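Local coordinates for endopolygalacturonase (Chondrostereum purpureum, PDB 1K5C), which probably hydrolyses the alpha-1,4-galacturonosyl links within polygalacturonate chains, as an endo-acting member of glycoside hydrolase family 28, at residues 59-65 and 99-105; 111-117 and 134-140; 254-260 and 294-300; 226-230 and 273-278. One frame throughout, in Å; residues are numbered along the deposited sequence.

Interaction 1 of 4, residues 59-65 and 99-105; sequences PLFTIDG and PFLKIKG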
# COMPACT_ATOMS: atom_id res chain seq x y z
N PRO A 59 -12.05 -3.45 10.22
CA PRO A 59 -11.73 -2.03 10.23
C PRO A 59 -12.48 -1.28 11.32
O PRO A 59 -13.62 -1.58 11.67
CB PRO A 59 -12.26 -1.54 8.85
CG PRO A 59 -13.27 -2.56 8.46
CD PRO A 59 -12.86 -3.87 9.06
N LEU A 60 -11.80 -0.22 11.87
CA LEU A 60 -12.45 0.61 12.87
C LEU A 60 -13.22 1.77 12.23
O LEU A 60 -14.13 2.32 12.88
CB LEU A 60 -11.42 1.17 13.86
CG LEU A 60 -10.61 0.11 14.63
CD1 LEU A 60 -9.68 0.82 15.63
CD2 LEU A 60 -11.53 -0.90 15.33
N PHE A 61 -12.90 2.09 10.97
CA PHE A 61 -13.61 3.10 10.18
C PHE A 61 -13.86 2.50 8.82
O PHE A 61 -12.90 2.03 8.21
CB PHE A 61 -12.74 4.36 10.05
CG PHE A 61 -13.33 5.41 9.10
CD1 PHE A 61 -14.32 6.25 9.54
CD2 PHE A 61 -12.89 5.51 7.78
CE1 PHE A 61 -14.85 7.22 8.67
CE2 PHE A 61 -13.40 6.49 6.95
CZ PHE A 61 -14.40 7.34 7.40
N THR A 62 -15.10 2.54 8.36
CA THR A 62 -15.45 2.09 7.01
C THR A 62 -16.29 3.17 6.33
O THR A 62 -17.29 3.60 6.92
CB THR A 62 -16.26 0.80 7.04
OG1 THR A 62 -15.52 -0.24 7.71
CG2 THR A 62 -16.54 0.27 5.63
N ILE A 63 -15.92 3.53 5.12
CA ILE A 63 -16.76 4.41 4.30
C ILE A 63 -16.95 3.71 2.97
O ILE A 63 -16.02 3.17 2.37
CB ILE A 63 -16.16 5.83 4.19
CG1 ILE A 63 -17.14 6.75 3.42
CG2 ILE A 63 -14.76 5.86 3.60
CD1 ILE A 63 -16.83 8.21 3.59
N ASP A 64 -18.23 3.67 2.55
CA ASP A 64 -18.61 2.94 1.32
C ASP A 64 -19.65 3.77 0.62
O ASP A 64 -20.71 4.04 1.19
CB ASP A 64 -19.16 1.58 1.70
CG ASP A 64 -19.47 0.67 0.54
OD1 ASP A 64 -19.22 1.04 -0.60
OD2 ASP A 64 -19.99 -0.44 0.83
N GLY A 65 -19.38 4.20 -0.61
CA GLY A 65 -20.38 4.95 -1.38
C GLY A 65 -19.87 5.10 -2.82
O GLY A 65 -18.76 4.68 -3.14
N PRO A 99 -7.60 -3.87 9.05
CA PRO A 99 -6.99 -2.55 8.76
C PRO A 99 -7.62 -1.51 9.68
O PRO A 99 -8.66 -1.75 10.32
CB PRO A 99 -7.36 -2.32 7.28
CG PRO A 99 -8.70 -3.00 7.16
CD PRO A 99 -8.57 -4.25 8.01
N PHE A 100 -7.01 -0.31 9.72
CA PHE A 100 -7.59 0.77 10.52
C PHE A 100 -8.80 1.35 9.79
O PHE A 100 -9.91 1.38 10.33
CB PHE A 100 -6.46 1.75 10.84
CG PHE A 100 -6.85 2.96 11.68
CD1 PHE A 100 -7.98 2.97 12.49
CD2 PHE A 100 -6.04 4.08 11.64
CE1 PHE A 100 -8.28 4.12 13.24
CE2 PHE A 100 -6.32 5.21 12.37
CZ PHE A 100 -7.47 5.24 13.18
N LEU A 101 -8.54 1.86 8.56
CA LEU A 101 -9.58 2.39 7.70
C LEU A 101 -9.84 1.44 6.53
O LEU A 101 -8.92 0.83 6.01
CB LEU A 101 -9.16 3.73 7.07
CG LEU A 101 -9.23 4.97 7.92
CD1 LEU A 101 -8.39 4.96 9.10
CD2 LEU A 101 -8.96 6.20 7.05
N LYS A 102 -11.11 1.41 6.11
CA LYS A 102 -11.53 0.70 4.89
C LYS A 102 -12.32 1.67 4.03
O LYS A 102 -13.28 2.28 4.51
CB LYS A 102 -12.41 -0.51 5.27
CG LYS A 102 -13.09 -1.21 4.11
CD LYS A 102 -12.06 -1.79 3.18
CE LYS A 102 -12.28 -3.23 2.86
NZ LYS A 102 -11.26 -3.73 1.90
N ILE A 103 -11.92 1.79 2.76
CA ILE A 103 -12.56 2.68 1.78
C ILE A 103 -13.03 1.82 0.61
O ILE A 103 -12.22 1.10 -0.01
CB ILE A 103 -11.62 3.78 1.30
CG1 ILE A 103 -11.10 4.62 2.46
CG2 ILE A 103 -12.31 4.65 0.23
CD1 ILE A 103 -10.02 5.62 2.10
N LYS A 104 -14.35 1.86 0.33
CA LYS A 104 -14.97 1.06 -0.69
C LYS A 104 -15.79 1.95 -1.62
O LYS A 104 -16.29 3.02 -1.20
CB LYS A 104 -15.96 0.02 -0.05
CG LYS A 104 -15.36 -0.90 0.94
CD LYS A 104 -16.37 -1.96 1.32
CE LYS A 104 -16.38 -2.33 2.75
NZ LYS A 104 -17.42 -3.40 2.82
N GLY A 105 -16.04 1.47 -2.83
CA GLY A 105 -16.92 2.15 -3.77
C GLY A 105 -16.10 2.99 -4.75
O GLY A 105 -15.23 2.48 -5.44
O HOH W 1 -19.59 -1.77 3.21
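K104 has more surface buried here than any other residue of the two segments. Its side chain lies along the neighbouring strand. K104 CE comes 3.9 Å from T62 CG2, and K104 CB lies 3.5 Å from D64 OD1. The charges stay too far apart for a salt bridge, with D64 OD2 and K104 NZ at 4.4 Å. Water 1 links them instead: it donates to D64 OD2 at 2.8 Å and accepts from K104 NZ at 2.7 Å. D64 OD1 also binds a glycerol. The backbone of K104 is tied too, its N donating to I63 O at 2.9 Å.

Strands 61-65 and 101-104 are adjacent, parallel and in register, 4.7 Å apart at their axes. This is the stacking of successive coils in the right-handed parallel beta-helix of family 28. F61 and I63 point into the helix with L101 and I103. T62, D64, K102 and K104 lie on the outer face.

F61 sends its ring inward, with CD2 3.7 Å from CG of L101. Its ring also meets that of F77. F61 O accepts from K102 N at 2.8 Å, and F61 N donates to F100 O at 3.1 Å.

P59 precedes the strand and follows a cis peptide bond, as P99 does. P59 CB packs 3.7 Å from K102 CB and 4.2 Å from P99 CG. Its CA makes a short C-H...O contact of 3.1 Å with P99 O.

Interaction 2 of 4, residues 111-117 and 134-140; sequences KFEVLNS and DGITVDD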
# COMPACT_ATOMS: atom_id res chain seq x y z
N LYS A 111 -6.56 14.74 1.27
CA LYS A 111 -6.02 15.66 2.30
C LYS A 111 -6.49 15.33 3.69
O LYS A 111 -7.05 16.13 4.44
CB LYS A 111 -6.35 17.11 1.92
CG LYS A 111 -5.56 17.60 0.70
CD LYS A 111 -4.08 17.81 1.06
CE LYS A 111 -3.28 18.49 0.00
NZ LYS A 111 -1.95 18.80 0.66
N PHE A 112 -6.23 14.06 4.10
CA PHE A 112 -6.32 13.73 5.53
C PHE A 112 -5.12 12.87 5.89
O PHE A 112 -4.37 12.39 5.02
CB PHE A 112 -7.65 13.07 5.90
CG PHE A 112 -7.92 11.76 5.19
CD1 PHE A 112 -7.43 10.57 5.70
CD2 PHE A 112 -8.70 11.78 4.02
CE1 PHE A 112 -7.75 9.36 5.06
CE2 PHE A 112 -9.00 10.60 3.39
CZ PHE A 112 -8.51 9.39 3.89
N GLU A 113 -4.97 12.66 7.20
CA GLU A 113 -3.84 11.89 7.73
C GLU A 113 -4.38 10.75 8.58
O GLU A 113 -5.32 10.93 9.36
CB GLU A 113 -2.97 12.80 8.60
CG GLU A 113 -1.88 12.04 9.39
CD GLU A 113 -0.93 12.97 10.06
OE1 GLU A 113 -0.30 13.80 9.43
OE2 GLU A 113 -0.71 12.79 11.25
N VAL A 114 -3.76 9.59 8.42
CA VAL A 114 -3.88 8.48 9.36
C VAL A 114 -2.64 8.52 10.23
O VAL A 114 -1.53 8.43 9.70
CB VAL A 114 -4.01 7.15 8.60
CG1 VAL A 114 -3.91 6.00 9.57
CG2 VAL A 114 -5.32 7.17 7.78
N LEU A 115 -2.84 8.69 11.53
CA LEU A 115 -1.74 8.82 12.48
C LEU A 115 -1.70 7.55 13.36
O LEU A 115 -2.70 7.20 14.01
CB LEU A 115 -1.97 10.04 13.36
CG LEU A 115 -0.97 10.24 14.51
CD1 LEU A 115 0.46 10.51 13.98
CD2 LEU A 115 -1.41 11.41 15.39
N ASN A 116 -0.56 6.87 13.37
CA ASN A 116 -0.34 5.76 14.30
C ASN A 116 -1.45 4.68 14.22
O ASN A 116 -2.12 4.35 15.20
CB ASN A 116 -0.14 6.28 15.72
CG ASN A 116 1.06 7.22 15.76
OD1 ASN A 116 2.02 7.04 14.98
ND2 ASN A 116 1.01 8.18 16.67
N SER A 117 -1.58 4.09 13.02
CA SER A 117 -2.43 2.91 12.91
C SER A 117 -1.87 1.77 13.78
O SER A 117 -0.67 1.60 13.90
CB SER A 117 -2.53 2.48 11.44
OG SER A 117 -1.25 2.15 10.88
N ASP A 134 -5.82 11.04 -2.77
CA ASP A 134 -4.93 12.12 -3.21
C ASP A 134 -4.52 12.95 -2.01
O ASP A 134 -5.37 13.52 -1.32
CB ASP A 134 -5.69 12.95 -4.28
CG ASP A 134 -4.85 14.03 -4.93
OD1 ASP A 134 -3.79 14.40 -4.42
OD2 ASP A 134 -5.26 14.44 -6.05
N GLY A 135 -3.22 12.99 -1.73
CA GLY A 135 -2.74 13.89 -0.67
C GLY A 135 -3.02 13.37 0.73
O GLY A 135 -3.19 14.17 1.64
N ILE A 136 -3.02 12.05 0.89
CA ILE A 136 -3.20 11.40 2.18
C ILE A 136 -1.82 11.11 2.78
O ILE A 136 -0.93 10.63 2.08
CB ILE A 136 -4.05 10.14 2.02
CG1 ILE A 136 -5.52 10.62 1.59
CG2 ILE A 136 -4.12 9.32 3.31
CD1 ILE A 136 -6.27 9.42 1.11
N THR A 137 -1.71 11.37 4.09
CA THR A 137 -0.49 11.02 4.81
C THR A 137 -0.78 9.86 5.76
O THR A 137 -1.74 9.97 6.56
CB THR A 137 0.03 12.21 5.62
OG1 THR A 137 0.37 13.27 4.71
CG2 THR A 137 1.24 11.86 6.46
N VAL A 138 0.01 8.80 5.70
CA VAL A 138 0.01 7.75 6.73
C VAL A 138 1.27 8.03 7.55
O VAL A 138 2.39 7.74 7.10
CB VAL A 138 -0.00 6.33 6.14
CG1 VAL A 138 0.13 5.32 7.28
CG2 VAL A 138 -1.28 6.13 5.34
N ASP A 139 1.09 8.63 8.73
CA ASP A 139 2.20 8.94 9.61
C ASP A 139 2.23 7.90 10.73
O ASP A 139 1.56 8.05 11.75
CB ASP A 139 2.12 10.35 10.18
CG ASP A 139 3.32 10.68 11.02
OD1 ASP A 139 4.09 9.77 11.39
OD2 ASP A 139 3.51 11.90 11.31
N ASP A 140 3.04 6.83 10.49
CA ASP A 140 3.34 5.85 11.48
C ASP A 140 4.82 5.94 11.90
O ASP A 140 5.41 4.98 12.40
CB ASP A 140 3.00 4.42 11.00
CG ASP A 140 1.54 4.17 10.99
OD1 ASP A 140 0.72 4.89 11.53
OD2 ASP A 140 1.20 3.09 10.33
O HOH W 2 1.84 13.78 11.94
O HOH W 3 3.88 8.78 14.05
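Two consecutive coils of the parallel beta-helix stack here. Strands 113-115 and 137-139 run side by side, 4.6 Å apart at 11°. V114 N donates to T137 O and D139 N to V114 O, both at 2.8 Å.

F112 has the p rotamer. Its CA-to-CB bond points away from 134-140, yet the ring swings back over I136. I136, in rotamer mt, sets CG1 4.0 Å from the ring centroid, a CH-pi contact over one face. V114 and V138, both t, point into the same interior at 4.4 Å (V114 CB to V138 CG2).

On the other face E113 and D139 are both t and extended. Their acids come close, with E113 OE2 4.3 Å from D139 OD2. Water 2 bridges them, donating to both, at 2.8 Å to E113 OE2 and 2.6 Å to D139 OD2. D139 OD1 accepts a hydrogen bond from F141 N.

N116, just after the strand, has positive phi. Its N still donates to D139 O at 2.9 Å. D140, in the m rotamer, turns its carboxylate back to segment 111-117. S117 OG hydrogen-bonds A119 O and lies 2.7 Å from D140 OD2. S117 N donates to D140 OD1 at 2.9 Å.

Interaction 3 of 4, residues 254-260 and 294-300; sequences YGVLISQ and TRVTVEC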
# COMPACT_ATOMS: atom_id res chain seq x y z
N TYR A 254 17.14 -5.01 -0.70
CA TYR A 254 17.15 -5.18 -2.15
C TYR A 254 16.62 -3.94 -2.84
O TYR A 254 15.52 -3.47 -2.52
CB TYR A 254 16.25 -6.32 -2.63
CG TYR A 254 16.69 -7.72 -2.28
CD1 TYR A 254 17.50 -8.43 -3.20
CD2 TYR A 254 16.31 -8.35 -1.13
CE1 TYR A 254 17.92 -9.74 -2.91
CE2 TYR A 254 16.71 -9.69 -0.85
CZ TYR A 254 17.51 -10.33 -1.78
OH TYR A 254 17.92 -11.64 -1.50
N GLY A 255 17.36 -3.43 -3.85
CA GLY A 255 16.78 -2.38 -4.66
C GLY A 255 15.52 -2.82 -5.38
O GLY A 255 14.48 -2.14 -5.32
N VAL A 256 15.63 -3.97 -6.06
CA VAL A 256 14.53 -4.64 -6.71
C VAL A 256 14.57 -6.09 -6.29
O VAL A 256 15.60 -6.74 -6.42
CB VAL A 256 14.64 -4.57 -8.27
CG1 VAL A 256 13.53 -5.34 -8.96
CG2 VAL A 256 14.74 -3.12 -8.77
N LEU A 257 13.40 -6.62 -5.80
CA LEU A 257 13.27 -8.05 -5.56
C LEU A 257 11.95 -8.51 -6.17
O LEU A 257 10.88 -8.09 -5.77
CB LEU A 257 13.33 -8.41 -4.06
CG LEU A 257 13.11 -9.91 -3.73
CD1 LEU A 257 14.21 -10.78 -4.32
CD2 LEU A 257 13.02 -10.12 -2.23
N ILE A 258 12.09 -9.34 -7.22
CA ILE A 258 10.94 -9.93 -7.93
C ILE A 258 11.06 -11.41 -7.66
O ILE A 258 12.04 -12.01 -8.11
CB ILE A 258 10.96 -9.54 -9.40
CG1 ILE A 258 10.62 -7.99 -9.47
CG2 ILE A 258 9.95 -10.36 -10.20
CD1 ILE A 258 10.90 -7.38 -10.82
N SER A 259 10.12 -11.98 -6.90
CA SER A 259 10.32 -13.33 -6.41
C SER A 259 9.02 -14.09 -6.24
O SER A 259 8.02 -13.59 -5.75
CB SER A 259 11.02 -13.27 -5.04
OG SER A 259 11.06 -14.59 -4.46
N GLN A 260 9.08 -15.36 -6.69
CA GLN A 260 8.01 -16.32 -6.52
C GLN A 260 8.31 -17.34 -5.42
O GLN A 260 7.66 -18.40 -5.37
CB GLN A 260 7.72 -16.99 -7.88
CG GLN A 260 7.03 -16.01 -8.82
CD GLN A 260 7.05 -16.43 -10.28
OE1 GLN A 260 7.96 -17.15 -10.75
NE2 GLN A 260 6.08 -15.97 -11.05
N THR A 294 21.69 -5.77 -1.73
CA THR A 294 21.72 -6.32 -3.08
C THR A 294 21.01 -5.38 -4.04
O THR A 294 19.96 -4.82 -3.70
CB THR A 294 21.07 -7.71 -3.09
OG1 THR A 294 21.83 -8.58 -2.24
CG2 THR A 294 20.99 -8.31 -4.47
N ARG A 295 21.56 -5.19 -5.24
CA ARG A 295 20.92 -4.32 -6.24
C ARG A 295 19.61 -4.91 -6.77
O ARG A 295 18.54 -4.37 -6.48
CB ARG A 295 21.92 -3.99 -7.37
CG ARG A 295 23.07 -3.07 -6.85
CD ARG A 295 23.94 -2.59 -7.98
NE ARG A 295 24.73 -3.58 -8.71
CZ ARG A 295 25.95 -3.97 -8.27
NH1 ARG A 295 26.46 -3.56 -7.12
NH2 ARG A 295 26.66 -4.84 -9.00
N VAL A 296 19.71 -5.99 -7.55
CA VAL A 296 18.52 -6.60 -8.17
C VAL A 296 18.60 -8.11 -8.07
O VAL A 296 19.59 -8.71 -8.49
CB VAL A 296 18.47 -6.20 -9.66
CG1 VAL A 296 17.34 -6.95 -10.39
CG2 VAL A 296 18.32 -4.70 -9.84
N THR A 297 17.52 -8.73 -7.59
CA THR A 297 17.35 -10.17 -7.72
C THR A 297 15.96 -10.43 -8.34
O THR A 297 14.96 -9.86 -7.90
CB THR A 297 17.51 -10.92 -6.40
OG1 THR A 297 18.96 -10.94 -6.15
CG2 THR A 297 16.99 -12.36 -6.40
N VAL A 298 15.96 -11.32 -9.34
CA VAL A 298 14.75 -11.85 -9.95
C VAL A 298 14.81 -13.36 -9.74
O VAL A 298 15.78 -13.99 -10.18
CB VAL A 298 14.68 -11.51 -11.46
CG1 VAL A 298 13.48 -12.21 -12.09
CG2 VAL A 298 14.64 -9.98 -11.65
N GLU A 299 13.78 -13.91 -9.08
CA GLU A 299 13.70 -15.34 -8.77
C GLU A 299 12.35 -15.86 -9.27
O GLU A 299 11.36 -15.85 -8.57
CB GLU A 299 13.88 -15.56 -7.25
CG GLU A 299 13.80 -17.04 -6.86
CD GLU A 299 15.10 -17.80 -6.96
OE1 GLU A 299 16.08 -17.28 -7.49
OE2 GLU A 299 15.13 -18.96 -6.47
N CYS A 300 12.36 -16.31 -10.52
CA CYS A 300 11.15 -16.77 -11.20
C CYS A 300 11.14 -18.29 -11.32
O CYS A 300 12.09 -18.89 -11.83
CB CYS A 300 11.08 -16.26 -12.66
SG CYS A 300 10.72 -14.50 -12.82
O HOH W 4 19.65 -12.46 -3.79
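Y254 opens the segment with a CA-H...O contact of 3.2 Å from its CA to T294 O. Its ring reaches over the next strand, with CD1 3.6 Å from T294 CB. Water 4 joins Y254 OH (3.0 Å) to T297 OG1 (2.9 Å), which also bonds T321 N.

The chain turns a corner at G255. A CB there would lie only 2.7 Å from R295 O, so a side chain would clash. G255 N donates to T294 O at 3.0 Å.

V256 continues the parallel pairing. V256 N donates to R295 O and T297 N to V256 O, both at 3.0 Å. V256 CB packs on V296 CG2 at 4.0 Å. L257 lies on the other face, its CD1 3.8 Å from T297 CG2, and its side chain touches substrate-binding R226. I258 returns to the interior beside V298. Its N donates to T297 O at 3.0 Å, and its O accepts from E299 N at 2.8 Å.

S259 turns its OG to D265 O. Q260 N donates to E299 O at 3.0 Å. Its OE1 bonds N302 N, just beyond C300 of the C300-C303 disulfide.

These are neighbouring coils of the right-handed parallel beta-helix. Strand 223-230 flanks 254-259 on its other side. Strands 275-280 and 306-315 close the interior, where F275 and W309 meet I258.

Interaction 4 of 4, residues 226-230 and 273-278; sequences RIKAQ and APFSDV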
# COMPACT_ATOMS: atom_id res chain seq x y z
N ARG A 226 9.20 -4.26 -5.01
CA ARG A 226 9.07 -5.68 -4.91
C ARG A 226 7.86 -6.20 -5.64
O ARG A 226 6.80 -5.57 -5.62
CB ARG A 226 8.84 -6.18 -3.47
CG ARG A 226 10.16 -6.30 -2.71
CD ARG A 226 9.61 -6.81 -1.33
NE ARG A 226 9.62 -8.22 -0.95
CZ ARG A 226 9.51 -8.67 0.30
NH1 ARG A 226 9.33 -7.81 1.27
NH2 ARG A 226 9.53 -9.96 0.58
N ILE A 227 8.01 -7.38 -6.23
CA ILE A 227 6.85 -8.17 -6.68
C ILE A 227 7.03 -9.52 -5.98
O ILE A 227 8.06 -10.17 -6.21
CB ILE A 227 6.74 -8.31 -8.21
CG1 ILE A 227 6.79 -6.93 -8.88
CG2 ILE A 227 5.47 -9.10 -8.59
CD1 ILE A 227 6.72 -7.01 -10.41
N LYS A 228 6.10 -9.87 -5.13
CA LYS A 228 6.18 -11.08 -4.30
C LYS A 228 4.96 -11.95 -4.56
O LYS A 228 3.84 -11.50 -4.44
CB LYS A 228 6.36 -10.79 -2.79
CG LYS A 228 5.78 -9.50 -2.28
CD LYS A 228 5.93 -9.31 -0.80
CE LYS A 228 5.43 -7.86 -0.53
NZ LYS A 228 4.91 -7.74 0.79
N ALA A 229 5.20 -13.23 -4.83
CA ALA A 229 4.13 -14.22 -4.89
C ALA A 229 4.48 -15.36 -3.95
O ALA A 229 5.62 -15.84 -3.91
CB ALA A 229 3.91 -14.78 -6.28
N GLN A 230 3.47 -15.80 -3.22
CA GLN A 230 3.65 -16.98 -2.37
C GLN A 230 4.12 -18.16 -3.23
O GLN A 230 3.52 -18.44 -4.26
CB GLN A 230 2.29 -17.35 -1.72
CG GLN A 230 1.86 -16.26 -0.75
CD GLN A 230 0.45 -16.41 -0.25
OE1 GLN A 230 0.01 -17.50 -0.01
N ALA A 273 1.93 -18.63 -10.07
CA ALA A 273 1.57 -17.22 -10.05
C ALA A 273 2.40 -16.46 -11.09
O ALA A 273 3.21 -15.59 -10.78
CB ALA A 273 1.79 -16.64 -8.65
N PRO A 274 2.23 -16.81 -12.37
CA PRO A 274 3.13 -16.27 -13.42
C PRO A 274 3.15 -14.74 -13.40
O PRO A 274 2.14 -14.06 -13.31
CB PRO A 274 2.50 -16.78 -14.74
CG PRO A 274 1.13 -17.29 -14.34
CD PRO A 274 1.30 -17.81 -12.93
N PHE A 275 4.39 -14.22 -13.62
CA PHE A 275 4.63 -12.78 -13.80
C PHE A 275 4.93 -12.53 -15.27
O PHE A 275 5.78 -13.21 -15.85
CB PHE A 275 5.81 -12.27 -13.00
CG PHE A 275 5.74 -12.41 -11.50
CD1 PHE A 275 4.57 -12.71 -10.83
CD2 PHE A 275 6.92 -12.26 -10.78
CE1 PHE A 275 4.57 -12.85 -9.43
CE2 PHE A 275 6.94 -12.36 -9.39
CZ PHE A 275 5.75 -12.66 -8.71
N SER A 276 4.31 -11.50 -15.85
CA SER A 276 4.57 -11.17 -17.26
C SER A 276 4.58 -9.64 -17.44
O SER A 276 3.92 -8.90 -16.72
CB SER A 276 3.59 -11.81 -18.18
OG SER A 276 2.29 -11.50 -17.88
N ASP A 277 5.36 -9.25 -18.44
CA ASP A 277 5.34 -7.86 -18.96
C ASP A 277 5.61 -6.84 -17.85
O ASP A 277 4.79 -5.97 -17.57
CB ASP A 277 4.01 -7.59 -19.67
CG ASP A 277 3.81 -8.51 -20.81
OD1 ASP A 277 4.72 -9.26 -21.25
OD2 ASP A 277 2.66 -8.43 -21.35
N VAL A 278 6.82 -6.94 -17.27
CA VAL A 278 7.27 -6.04 -16.20
C VAL A 278 8.38 -5.14 -16.79
O VAL A 278 9.43 -5.66 -17.18
CB VAL A 278 7.79 -6.83 -14.99
CG1 VAL A 278 8.32 -5.86 -13.94
CG2 VAL A 278 6.68 -7.72 -14.43
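This is apolar packing across the interior of the parallel beta-helix. Strands 226-230 and 275-278 belong to different sheets of the helix. They face each other with axes 10.5 Å apart, nearly antiparallel at 169°. No hydrogen bond joins the two segments.

I227, A229, A273, F275 and V278 all direct their CA-to-CB bonds toward the opposite segment. I227 and F275 bury the most surface. I227 CG2 sits 3.8 Å from the centroid of the F275 ring, over its face, in a CH-pi contact. The other branch of I227 reaches V278, with CD1 4.0 Å from CG1. V238 and Y243 of strand 237-244 touch I227 as well, and I258 packs on both I227 and F275.

The alternation of the strand gives its two faces different tasks. I227 and A229 fill the core. R226 and K228 point the other way and bind galacturonate in other crystals of this enzyme. No sugar is bound here. K228 NZ forms a salt bridge to D174, and R226 makes a cation-pi contact with Y223. The contact therefore lies directly behind the substrate-binding face.

At the end of strand 226-230 the gap narrows, and the CA atoms of A229 and A273 are 6.5 Å apart. A229 CB meets A273 CB at 3.7 Å and F275 CZ, also at 3.7 Å.

From the N terminus, interaction 1 comes first. It closes a loop of 33 residues between segments 59-65 and 99-105. The chain then turns directly into strand 108-115, where interaction 2 begins and closes a loop of 16. The two are in series but touch inside the helix, where F100 and L101 pack on V114. Interactions 3 and 4 lie on the other side of the chain's centre. Interaction 4 closes a loop of 42 residues, interaction 3 one of 33. They cross: 254-260 falls between 226-230 and 273-278, and 294-300 follows. S259 N and I227 O, 2.8 Å apart, probably hydrogen-bond. Interactions 1, 2 and 3 join neighbouring coils along the helix, while interaction 4 spans its interior.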